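Local coordinates for exopolygalacturonase (Yersinia enterocolitica, PDB 2UVF), which probably hydrolyses polygalacturonate, a pectin component, from the chain ends as a family 28 glycoside hydrolase of the periplasm, at residues 55-60 with 67-72; 130-133 with 139-142; 401-406 with 466-471; 438-441 with 447-450. All coordinates share one frame; numbering follows the deposited sequence. Where two conformers were deposited one is given.

How the contacts relate
Contacts 1 and 2 lie in the fibronectin type III domain. Contacts 3 and 4 lie in the family 28 beta-helix. Contact 1 is buried and apolar, and joins the two sheets of its sandwich. Contact 2 is only partly buried and has backbone and serine hydrogen bonds. They touch because strands 66-73 and 125-134 are neighbours in one sheet. Contact 3 is polar and holds sugar and nickel, whereas contact 4 is a small apolar contact in the interior. In that pair, strand 438-441 runs between strands 405-408 and 463-470, and Thr440 N is 2.8 Å from Arg466 O. The centres of contacts 1 and 3 are about 30 Å apart.

Contact 1: 55-60 with 67-72; sequences LVWKAP and VDYQIF
Trp57 drives the edge of its indole into the face of the Tyr69 ring. NE1 of Trp57 sits over the centre of the tyrosine ring and is 3.4 Å from Tyr69 CG. The planes are 54° apart, so this is an edge-to-face pair that is tilted rather than square. The six-membered end of the indole continues along the tyrosine, with Trp57 CZ2 3.5 Å from Tyr69 CB. Trp57 CH2 then reaches Ile71 CD1 at 3.5 Å. Leu55 ends the row: its CD1 lies 3.8 Å from Ile71 CG2. At the other end, Tyr69 OH comes 3.5 Å from Pro60 CD and also rests against Ala59. Trp57 carries CG between its backbone N and carbonyl carbon (chi1 56°), which aims the indole across the gap. No hydrogen bond crosses. The two strand segments run at 133° to each other, as packed layers rather than paired strands. Strand 53-58 lies between 39-42 and 114-117 in one sheet, and Phe115 touches both Trp57 and Ile71. Strand 66-73 belongs to the facing sheet, beside 125-134, whose Ala132 touches Tyr69. The contact thus lies buried between the two sheets of the fibronectin type III sandwich.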
loop_
_atom_site.group_PDB
_atom_site.type_symbol
_atom_site.label_atom_id
_atom_site.label_comp_id
_atom_site.label_asym_id
_atom_site.label_seq_id
_atom_site.Cartn_x
_atom_site.Cartn_y
_atom_site.Cartn_z
ATOM N N LEU A 55 -0.686 15.506 11.706
ATOM C CA LEU A 55 0.527 16.141 11.181
ATOM C C LEU A 55 1.567 15.121 10.723
ATOM O O LEU A 55 1.740 14.074 11.346
ATOM C CB LEU A 55 1.170 17.041 12.247
ATOM C CG LEU A 55 0.361 18.156 12.927
ATOM C CD1 LEU A 55 1.021 18.537 14.263
ATOM C CD2 LEU A 55 0.191 19.362 12.014
ATOM N N VAL A 56 2.257 15.433 9.628
ATOM C CA VAL A 56 3.404 14.654 9.176
ATOM C C VAL A 56 4.511 15.593 8.738
ATOM O O VAL A 56 4.272 16.774 8.512
ATOM C CB VAL A 56 3.064 13.653 8.019
ATOM C CG1 VAL A 56 1.945 12.691 8.415
ATOM C CG2 VAL A 56 2.743 14.378 6.741
ATOM N N TRP A 57 5.721 15.064 8.604
ATOM C CA TRP A 57 6.887 15.865 8.264
ATOM C C TRP A 57 7.924 14.936 7.719
ATOM O O TRP A 57 7.865 13.731 7.987
ATOM C CB TRP A 57 7.458 16.598 9.509
ATOM C CG TRP A 57 7.811 15.678 10.642
ATOM C CD1 TRP A 57 9.011 15.044 10.847
ATOM C CD2 TRP A 57 6.950 15.270 11.722
ATOM N NE1 TRP A 57 8.941 14.257 11.980
ATOM C CE2 TRP A 57 7.696 14.389 12.542
ATOM C CE3 TRP A 57 5.621 15.561 12.074
ATOM C CZ2 TRP A 57 7.155 13.791 13.690
ATOM C CZ3 TRP A 57 5.084 14.961 13.227
ATOM C CH2 TRP A 57 5.853 14.091 14.017
ATOM N N LYS A 58 8.873 15.495 6.975
ATOM C CA LYS A 58 10.073 14.771 6.552
ATOM C C LYS A 58 11.124 14.524 7.653
ATOM O O LYS A 58 11.496 15.427 8.431
ATOM C CB LYS A 58 10.723 15.475 5.364
ATOM C CG LYS A 58 9.905 15.351 4.078
ATOM C CD LYS A 58 10.598 16.001 2.862
ATOM C CE LYS A 58 11.861 15.260 2.416
ATOM N NZ LYS A 58 11.565 13.871 1.996
ATOM N N ALA A 59 11.580 13.280 7.720
ATOM C CA ALA A 59 12.799 12.924 8.430
ATOM C C ALA A 59 13.876 12.872 7.358
ATOM O O ALA A 59 13.570 12.503 6.221
ATOM C CB ALA A 59 12.643 11.566 9.102
ATOM N N PRO A 60 15.134 13.250 7.694
ATOM C CA PRO A 60 16.226 13.242 6.715
ATOM C C PRO A 60 16.781 11.852 6.386
ATOM O O PRO A 60 16.381 10.849 6.992
ATOM C CB PRO A 60 17.312 14.095 7.395
ATOM C CG PRO A 60 17.065 13.980 8.838
ATOM C CD PRO A 60 15.587 13.725 9.023
ATOM N N VAL A 67 16.388 10.655 17.776
ATOM C CA VAL A 67 15.740 9.531 18.455
ATOM C C VAL A 67 14.219 9.699 18.590
ATOM O O VAL A 67 13.527 8.761 18.974
ATOM C CB VAL A 67 16.401 9.209 19.842
ATOM C CG1 VAL A 67 17.835 8.763 19.665
ATOM C CG2 VAL A 67 16.314 10.408 20.804
ATOM N N ASP A 68 13.716 10.882 18.231
ATOM C CA ASP A 68 12.311 11.254 18.407
ATOM C C ASP A 68 12.039 12.641 17.813
ATOM O O ASP A 68 12.957 13.310 17.348
ATOM C CB ASP A 68 11.940 11.244 19.894
ATOM C CG ASP A 68 10.554 10.686 20.156
ATOM O OD1 ASP A 68 9.683 10.724 19.259
ATOM O OD2 ASP A 68 10.330 10.209 21.278
ATOM N N TYR A 69 10.768 13.050 17.826
ATOM C CA TYR A 69 10.342 14.402 17.423
ATOM C C TYR A 69 9.305 14.909 18.421
ATOM O O TYR A 69 8.537 14.107 18.968
ATOM C CB TYR A 69 9.726 14.388 16.022
ATOM C CG TYR A 69 10.729 14.254 14.907
ATOM C CD1 TYR A 69 11.296 15.384 14.304
ATOM C CD2 TYR A 69 11.113 12.993 14.439
ATOM C CE1 TYR A 69 12.228 15.261 13.273
ATOM C CE2 TYR A 69 12.037 12.862 13.408
ATOM C CZ TYR A 69 12.596 13.989 12.831
ATOM O OH TYR A 69 13.502 13.826 11.804
ATOM N N GLN A 70 9.288 16.225 18.658
ATOM C CA GLN A 70 8.369 16.838 19.628
ATOM C C GLN A 70 7.495 17.869 18.945
ATOM O O GLN A 70 7.975 18.632 18.108
ATOM C CB GLN A 70 9.136 17.532 20.755
ATOM C CG GLN A 70 10.015 16.636 21.609
ATOM C CD GLN A 70 10.500 17.343 22.875
ATOM O OE1 GLN A 70 10.324 18.562 23.035
ATOM N NE2 GLN A 70 11.120 16.587 23.775
ATOM N N ILE A 71 6.226 17.919 19.340
ATOM C CA ILE A 71 5.214 18.701 18.620
ATOM C C ILE A 71 4.586 19.782 19.505
ATOM O O ILE A 71 4.115 19.499 20.595
ATOM C CB ILE A 71 4.133 17.771 17.958
ATOM C CG1 ILE A 71 4.728 17.026 16.756
ATOM C CG2 ILE A 71 2.926 18.564 17.495
ATOM C CD1 ILE A 71 5.480 15.750 17.102
ATOM N N PHE A 72 4.593 21.018 19.014
ATOM C CA PHE A 72 4.110 22.178 19.767
ATOM C C PHE A 72 3.034 22.922 18.992
ATOM O O PHE A 72 3.206 23.210 17.804
ATOM C CB PHE A 72 5.254 23.164 20.046
ATOM C CG PHE A 72 6.538 22.525 20.514
ATOM C CD1 PHE A 72 6.829 22.432 21.873
ATOM C CD2 PHE A 72 7.478 22.062 19.596
ATOM C CE1 PHE A 72 8.012 21.861 22.319
ATOM C CE2 PHE A 72 8.662 21.488 20.038
ATOM C CZ PHE A 72 8.930 21.391 21.407
#

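Contact 2: 130-133 with 139-142; sequences VKAQ and LSVA
The carbonyl oxygen of the flat Ala132 peptide meets both Ser140 and Leu139. Ala132 O accepts the backbone N-H of Ser140 at 2.9 Å, and the donor lies in the carbonyl plane. The same oxygen takes a CA-H...O contact from Leu139 CA at 3.2 Å. A second carbonyl, that of Ser140, points almost straight at the aliphatic part of Lys131. Its O is 3.2 Å from Lys131 CD, and Lys131 CG and CB lie close by.

The Ser140 hydroxyl links both sides. Its OG sits between its own backbone N and carbonyl carbon (chi1 81°), where it can face Ala132. Ala132 N gives OG a weak bond of 3.3 Å. OG in turn donates to Val141 O at 3.1 Å, approaching from above that carbonyl plane.

The rest is apolar. Leu139 lies across two neighbours: its CD2 is 3.7 Å from Gln133 CG, while its CD1 is 3.9 Å from Lys131 CD. Lys131 crosses Leu139 at about a right angle, and its CE reaches the methyl of Ala142. The amide end of Gln133 turns elsewhere, with OE1 bonded to Gln70 NE2 on strand 66-73.

Segment 139-142, a loop of the fibronectin type III domain, returns against strand 125-134 in nearly the opposite direction, but Gln133 and Leu139 form a single bridge rather than a ladder. In place of further strand pairing, the serine hydroxyl serves as a backbone acceptor. This implies that the returning loop is held at Ala132 by one good and one weak bond, with the lysine methylenes packed against the Ser140 carbonyl oxygen.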
loop_
_atom_site.group_PDB
_atom_site.type_symbol
_atom_site.label_atom_id
_atom_site.label_comp_id
_atom_site.label_asym_id
_atom_site.label_seq_id
_atom_site.Cartn_x
_atom_site.Cartn_y
_atom_site.Cartn_z
ATOM N N VAL A 130 7.355 21.485 14.840
ATOM C CA VAL A 130 7.990 20.203 15.199
ATOM C C VAL A 130 9.523 20.337 15.346
ATOM O O VAL A 130 10.191 20.958 14.512
ATOM C CB VAL A 130 7.611 19.053 14.174
ATOM C CG1 VAL A 130 8.125 19.346 12.761
ATOM C CG2 VAL A 130 8.100 17.696 14.654
ATOM N N LYS A 131 10.062 19.760 16.421
ATOM C CA LYS A 131 11.516 19.705 16.644
ATOM C C LYS A 131 11.988 18.256 16.721
ATOM O O LYS A 131 11.332 17.426 17.374
ATOM C CB LYS A 131 11.906 20.394 17.965
ATOM C CG LYS A 131 11.403 21.803 18.160
ATOM C CD LYS A 131 12.100 22.436 19.358
ATOM C CE LYS A 131 11.593 23.855 19.623
ATOM N NZ LYS A 131 12.592 24.699 20.361
ATOM N N ALA A 132 13.107 17.967 16.056
ATOM C CA ALA A 132 13.871 16.739 16.269
ATOM C C ALA A 132 14.419 16.672 17.692
ATOM O O ALA A 132 14.940 17.658 18.220
ATOM C CB ALA A 132 15.011 16.630 15.275
ATOM N N GLN A 133 14.284 15.502 18.307
ATOM C CA GLN A 133 14.852 15.247 19.616
ATOM C C GLN A 133 16.046 14.325 19.421
ATOM O O GLN A 133 15.966 13.328 18.699
ATOM C CB GLN A 133 13.818 14.609 20.548
ATOM C CG GLN A 133 14.206 14.603 22.027
ATOM C CD GLN A 133 13.361 13.654 22.844
ATOM O OE1 GLN A 133 12.339 14.046 23.405
ATOM N NE2 GLN A 133 13.771 12.394 22.902
ATOM N N LEU A 139 17.134 19.395 21.633
ATOM C CA LEU A 139 16.216 19.549 20.506
ATOM C C LEU A 139 16.840 20.353 19.374
ATOM O O LEU A 139 17.813 21.076 19.584
ATOM C CB LEU A 139 14.929 20.233 20.966
ATOM C CG LEU A 139 14.182 19.585 22.125
ATOM C CD1 LEU A 139 13.065 20.501 22.597
ATOM C CD2 LEU A 139 13.642 18.220 21.720
ATOM N N SER A 140 16.288 20.223 18.170
ATOM C CA SER A 140 16.693 21.091 17.057
ATOM C C SER A 140 15.829 22.348 17.038
ATOM O O SER A 140 14.766 22.389 17.667
ATOM C CB SER A 140 16.568 20.365 15.715
ATOM O OG SER A 140 15.228 20.372 15.248
ATOM N N VAL A 141 16.272 23.362 16.301
ATOM C CA VAL A 141 15.434 24.533 16.060
ATOM C C VAL A 141 14.080 24.095 15.466
ATOM O O VAL A 141 14.012 23.116 14.697
ATOM C CB VAL A 141 16.149 25.627 15.188
ATOM C CG1 VAL A 141 17.434 26.085 15.861
ATOM C CG2 VAL A 141 16.444 25.138 13.778
ATOM N N ALA A 142 13.013 24.790 15.862
ATOM C CA ALA A 142 11.662 24.482 15.399
ATOM C C ALA A 142 11.556 24.546 13.875
ATOM O O ALA A 142 12.293 25.295 13.215
ATOM C CB ALA A 142 10.649 25.420 16.044
#

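Contact 3: 401-406 with 466-471; sequences GDDCIN and RAKSTS. With NI (nickel (II) ion), chain K; ADA (alpha-D-galactopyranuronic acid), chain C; ADA (alpha-D-galactopyranuronic acid), chain B.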
loop_
_atom_site.group_PDB
_atom_site.type_symbol
_atom_site.label_atom_id
_atom_site.label_comp_id
_atom_site.label_asym_id
_atom_site.label_seq_id
_atom_site.Cartn_x
_atom_site.Cartn_y
_atom_site.Cartn_z
ATOM N N GLY A 401 -2.816 -11.106 1.129
ATOM C CA GLY A 401 -2.777 -12.276 0.277
ATOM C C GLY A 401 -1.826 -12.101 -0.884
ATOM O O GLY A 401 -1.356 -13.092 -1.432
ATOM N N ASP A 402 -1.540 -10.851 -1.244
ATOM C CA ASP A 402 -0.622 -10.538 -2.349
ATOM C C ASP A 402 0.317 -9.397 -1.963
ATOM O O ASP A 402 0.729 -9.296 -0.791
ATOM C CB ASP A 402 -1.414 -10.198 -3.624
ATOM C CG ASP A 402 -0.683 -10.611 -4.886
ATOM O OD1 ASP A 402 0.222 -9.868 -5.307
ATOM O OD2 ASP A 402 -1.003 -11.684 -5.446
ATOM N N ASP A 403 0.673 -8.542 -2.928
ATOM C CA ASP A 403 1.617 -7.450 -2.665
ATOM C C ASP A 403 0.987 -6.589 -1.584
ATOM O O ASP A 403 -0.232 -6.468 -1.543
ATOM C CB ASP A 403 1.856 -6.578 -3.908
ATOM C CG ASP A 403 2.515 -7.337 -5.061
ATOM O OD1 ASP A 403 3.250 -8.330 -4.792
ATOM O OD2 ASP A 403 2.331 -6.916 -6.238
ATOM N N CYS A 404 1.805 -6.004 -0.715
ATOM C CA CYS A 404 1.298 -5.107 0.308
ATOM C C CYS A 404 0.924 -3.758 -0.287
ATOM O O CYS A 404 -0.217 -3.341 -0.178
ATOM C CB CYS A 404 2.305 -4.964 1.459
ATOM S SG CYS A 404 2.789 -6.540 2.257
ATOM N N ILE A 405 1.897 -3.055 -0.858
ATOM C CA ILE A 405 1.633 -1.835 -1.602
ATOM C C ILE A 405 2.147 -2.061 -3.020
ATOM O O ILE A 405 3.313 -2.416 -3.230
ATOM C CB ILE A 405 2.260 -0.557 -0.958
ATOM C CG1 ILE A 405 1.751 -0.366 0.473
ATOM C CG2 ILE A 405 1.978 0.704 -1.816
ATOM C CD1 ILE A 405 2.624 0.574 1.301
ATOM N N ASN A 406 1.239 -1.909 -3.982
ATOM C CA ASN A 406 1.583 -2.104 -5.374
ATOM C C ASN A 406 1.415 -0.805 -6.147
ATOM O O ASN A 406 0.473 -0.055 -5.903
ATOM C CB ASN A 406 0.680 -3.180 -5.982
ATOM C CG ASN A 406 1.028 -3.471 -7.420
ATOM O OD1 ASN A 406 0.464 -2.887 -8.341
ATOM N ND2 ASN A 406 1.975 -4.356 -7.618
ATOM N N ARG A 466 10.390 -4.802 -4.549
ATOM C CA ARG A 466 10.188 -5.666 -5.715
ATOM C C ARG A 466 9.832 -4.827 -6.944
ATOM O O ARG A 466 8.821 -4.144 -6.964
ATOM C CB ARG A 466 9.103 -6.729 -5.429
ATOM C CG ARG A 466 8.642 -7.595 -6.638
ATOM C CD ARG A 466 9.746 -8.487 -7.228
ATOM N NE ARG A 466 9.218 -9.761 -7.733
ATOM C CZ ARG A 466 9.696 -10.428 -8.785
ATOM N NH1 ARG A 466 10.710 -9.940 -9.491
ATOM N NH2 ARG A 466 9.140 -11.581 -9.151
ATOM N N ALA A 467 10.696 -4.882 -7.952
ATOM C CA ALA A 467 10.543 -4.113 -9.195
ATOM C C ALA A 467 10.518 -5.102 -10.335
ATOM O O ALA A 467 11.524 -5.761 -10.634
ATOM C CB ALA A 467 11.671 -3.053 -9.386
ATOM N N LYS A 468 9.343 -5.226 -10.941
ATOM C CA LYS A 468 9.077 -6.226 -11.983
ATOM C C LYS A 468 8.514 -5.565 -13.231
ATOM O O LYS A 468 7.702 -4.653 -13.136
ATOM C CB LYS A 468 8.120 -7.321 -11.467
ATOM C CG LYS A 468 7.344 -6.929 -10.201
ATOM C CD LYS A 468 5.864 -7.306 -10.242
ATOM C CE LYS A 468 5.535 -8.592 -9.516
ATOM N NZ LYS A 468 4.104 -8.564 -9.038
ATOM N N SER A 469 8.968 -6.015 -14.399
ATOM C CA SER A 469 8.363 -5.606 -15.674
ATOM C C SER A 469 8.661 -6.648 -16.737
ATOM O O SER A 469 9.259 -7.685 -16.430
ATOM C CB SER A 469 8.875 -4.237 -16.122
ATOM O OG SER A 469 8.060 -3.697 -17.143
ATOM N N THR A 470 8.182 -6.400 -17.961
ATOM C CA THR A 470 8.701 -7.065 -19.176
ATOM C C THR A 470 8.960 -6.002 -20.244
ATOM O O THR A 470 8.497 -4.864 -20.120
ATOM C CB THR A 470 7.794 -8.227 -19.735
ATOM O OG1 THR A 470 6.575 -7.706 -20.286
ATOM C CG2 THR A 470 7.463 -9.271 -18.659
ATOM N N SER A 471 9.716 -6.372 -21.277
ATOM C CA SER A 471 10.029 -5.478 -22.389
ATOM C C SER A 471 8.796 -5.033 -23.192
ATOM O O SER A 471 8.762 -3.906 -23.704
ATOM C CB SER A 471 11.061 -6.132 -23.319
ATOM O OG SER A 471 11.416 -5.278 -24.394
HETATM NI NI NI K . -0.103 -14.648 -0.845
HETATM C C1 ADA C . -0.133 -9.751 -8.376
HETATM C C2 ADA C . -1.479 -9.016 -8.544
HETATM C C3 ADA C . -2.055 -9.450 -9.910
HETATM C C4 ADA C . -1.197 -8.741 -10.972
HETATM C C5 ADA C . 0.227 -9.306 -10.824
HETATM C C6 ADA C . 1.206 -8.612 -11.799
HETATM O O1 ADA C . -0.243 -11.199 -8.502
HETATM O O2 ADA C . -2.368 -9.240 -7.473
HETATM O O3 ADA C . -3.478 -9.208 -10.043
HETATM O O4 ADA C . -1.134 -7.334 -10.629
HETATM O O5 ADA C . 0.732 -9.210 -9.422
HETATM O O6B ADA C . 1.727 -7.526 -11.436
HETATM O O6A ADA C . 1.433 -9.172 -12.902
HETATM C C1 ADA B . -1.240 -6.411 -11.739
HETATM C C2 ADA B . -0.978 -5.004 -11.163
HETATM C C3 ADA B . -2.078 -4.714 -10.123
HETATM C C4 ADA B . -3.485 -4.789 -10.794
HETATM C C5 ADA B . -3.683 -6.185 -11.427
HETATM C C6 ADA B . -5.010 -6.473 -12.181
HETATM O O2 ADA B . 0.343 -4.907 -10.595
HETATM O O3 ADA B . -1.857 -3.457 -9.488
HETATM O O4 ADA B . -3.651 -3.765 -11.781
HETATM O O5 ADA B . -2.579 -6.513 -12.324
HETATM O O6B ADA B . -4.902 -6.993 -13.313
HETATM O O6A ADA B . -6.102 -6.193 -11.628
HETATM O O HOH W 1 0.546 -13.482 1.168
HETATM O O HOH W 2 1.068 -16.454 -0.369
HETATM O O HOH W 3 -0.988 -15.910 -2.818
#
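Asp403 and Lys468 approach each other from opposite directions. The carboxylate comes from segment 401-406 and the ammonium from strand 463-470, and Asp403 OD2 is 3.7 Å from Lys468 NZ, a long salt bridge. Lys468 gets there by a chain bent at chi2 and chi3, with chi1 at 17°, far from a staggered position. The bends also bring NZ to 3.5 Å from O5 of the chain C galacturonate, and as near to its carboxylate O6B. Asn406 also meets this aspartate: its ND2 gives OD2 of Asp403 a weak bond of 2.9 Å. Its OD1 turns to the chain B sugar and accepts O3 at 2.7 Å. CG of Asn406 stands opposite the backbone N (chi1 -178°), which carries the amide to the sugar.

Asp402 takes the reducing-end sugar. Its OD2 accepts O1 of the chain C sugar at 3.2 Å, while its OD1 is 3.1 Å from C1. That OD1 also receives the backbone N-H of Asp403, which steadies the carboxylate. Next in line, Gly401 O binds nickel at 2.1 Å together with three waters and Asp376.

His355 and Arg240 also bond the digalacturonate. Adjacent aspartates and an Arg-x-Lys strand beside the sugar are characteristic of the substrate cleft of family 28 beta-helices.

Contact 4: 438-441 with 447-450; sequences IVTG and WIED
Apolar contact joins Thr440 to Ile448. Their methyl groups meet, with CG2 of Thr440 4.0 Å from CG2 of Ile448, and the two side chains approach at a slant. Ile448 CG2 is also 4.1 Å from Thr440 CB. The isoleucine presents two branches. CG2, set opposite its backbone N, touches the threonine. The longer CG1-CD1 arm extends further (chi2 151°) toward Gly441.

The second kind is methyl against peptide. The bond between Thr440 and Gly441 is cis, and CD1 of Ile448 lies over one face of it. CD1 is 3.9 Å from Gly441 N and 4.1 Å from Thr440 C.

Polar bonding runs elsewhere, for no hydrogen bond crosses between the segments. Thr440 OG1 is turned from the isoleucine methyls and packs near the methyl of Ala467. Gly441 O makes a weak hydrogen bond to O2 of a galacturonate, so the far end of this small contact borders the sugar pocket. On the other segment, Glu449 points away and forms a salt bridge with Arg478, while Asp450 bonds Asn479.

All three touching residues are buried inside the beta-helix. Strand 438-441 is parallel to 405-408 on one side and 463-470 on the other. Strand 448-459 pairs with 421-427 and 476-490. Thr440 and Ile448 therefore meet across the interior between successive strands of the coil, with Phe407 touching both and Met421 packing on Ile448.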
loop_
_atom_site.group_PDB
_atom_site.type_symbol
_atom_site.label_atom_id
_atom_site.label_comp_id
_atom_site.label_asym_id
_atom_site.label_seq_id
_atom_site.Cartn_x
_atom_site.Cartn_y
_atom_site.Cartn_z
ATOM N N ILE A 438 7.047 -3.136 -0.902
ATOM C CA ILE A 438 6.970 -2.068 -1.890
ATOM C C ILE A 438 7.193 -2.686 -3.256
ATOM O O ILE A 438 8.263 -3.221 -3.529
ATOM C CB ILE A 438 7.994 -0.933 -1.589
ATOM C CG1 ILE A 438 7.843 -0.434 -0.133
ATOM C CG2 ILE A 438 7.926 0.205 -2.651
ATOM C CD1 ILE A 438 6.506 0.237 0.180
ATOM N N VAL A 439 6.151 -2.641 -4.085
ATOM C CA VAL A 439 6.148 -3.314 -5.372
ATOM C C VAL A 439 5.875 -2.330 -6.501
ATOM O O VAL A 439 4.827 -1.692 -6.517
ATOM C CB VAL A 439 5.112 -4.464 -5.418
ATOM C CG1 VAL A 439 5.253 -5.244 -6.741
ATOM C CG2 VAL A 439 5.303 -5.376 -4.220
ATOM N N THR A 440 6.839 -2.199 -7.420
ATOM C CA THR A 440 6.706 -1.383 -8.637
ATOM C C THR A 440 6.923 -2.237 -9.910
ATOM O O THR A 440 8.046 -2.597 -10.191
ATOM C CB THR A 440 7.798 -0.253 -8.692
ATOM O OG1 THR A 440 9.077 -0.848 -8.915
ATOM C CG2 THR A 440 7.888 0.566 -7.422
ATOM N N GLY A 441 5.910 -2.665 -10.658
ATOM C CA GLY A 441 4.605 -3.083 -10.195
ATOM C C GLY A 441 4.280 -4.235 -11.132
ATOM O O GLY A 441 3.380 -5.008 -10.875
ATOM N N TRP A 447 5.061 4.797 -16.719
ATOM C CA TRP A 447 6.120 5.126 -15.747
ATOM C C TRP A 447 5.629 5.140 -14.294
ATOM O O TRP A 447 4.581 5.693 -13.980
ATOM C CB TRP A 447 6.864 6.438 -16.092
ATOM C CG TRP A 447 7.831 6.296 -17.253
ATOM C CD1 TRP A 447 7.633 6.712 -18.543
ATOM C CD2 TRP A 447 9.137 5.682 -17.230
ATOM N NE1 TRP A 447 8.729 6.400 -19.319
ATOM C CE2 TRP A 447 9.666 5.771 -18.541
ATOM C CE3 TRP A 447 9.905 5.067 -16.233
ATOM C CZ2 TRP A 447 10.929 5.267 -18.880
ATOM C CZ3 TRP A 447 11.164 4.571 -16.567
ATOM C CH2 TRP A 447 11.663 4.674 -17.881
ATOM N N ILE A 448 6.403 4.496 -13.429
ATOM C CA ILE A 448 6.240 4.611 -11.981
ATOM C C ILE A 448 7.428 5.405 -11.456
ATOM O O ILE A 448 8.580 5.083 -11.755
ATOM C CB ILE A 448 6.155 3.212 -11.284
ATOM C CG1 ILE A 448 4.904 2.456 -11.762
ATOM C CG2 ILE A 448 6.176 3.368 -9.743
ATOM C CD1 ILE A 448 5.019 0.952 -11.747
ATOM N N GLU A 449 7.165 6.451 -10.683
ATOM C CA GLU A 449 8.246 7.369 -10.362
ATOM C C GLU A 449 8.017 8.196 -9.098
ATOM O O GLU A 449 6.880 8.403 -8.672
ATOM C CB GLU A 449 8.482 8.303 -11.556
ATOM C CG GLU A 449 7.327 9.269 -11.807
ATOM C CD GLU A 449 7.366 9.925 -13.185
ATOM O OE1 GLU A 449 8.195 9.524 -14.041
ATOM O OE2 GLU A 449 6.548 10.838 -13.394
ATOM N N ASP A 450 9.127 8.684 -8.539
ATOM C CA ASP A 450 9.129 9.556 -7.368
ATOM C C ASP A 450 8.511 8.848 -6.169
ATOM O O ASP A 450 7.588 9.371 -5.557
ATOM C CB ASP A 450 8.389 10.887 -7.622
ATOM C CG ASP A 450 8.845 11.622 -8.902
ATOM O OD1 ASP A 450 9.925 11.319 -9.480
ATOM O OD2 ASP A 450 8.091 12.549 -9.313
#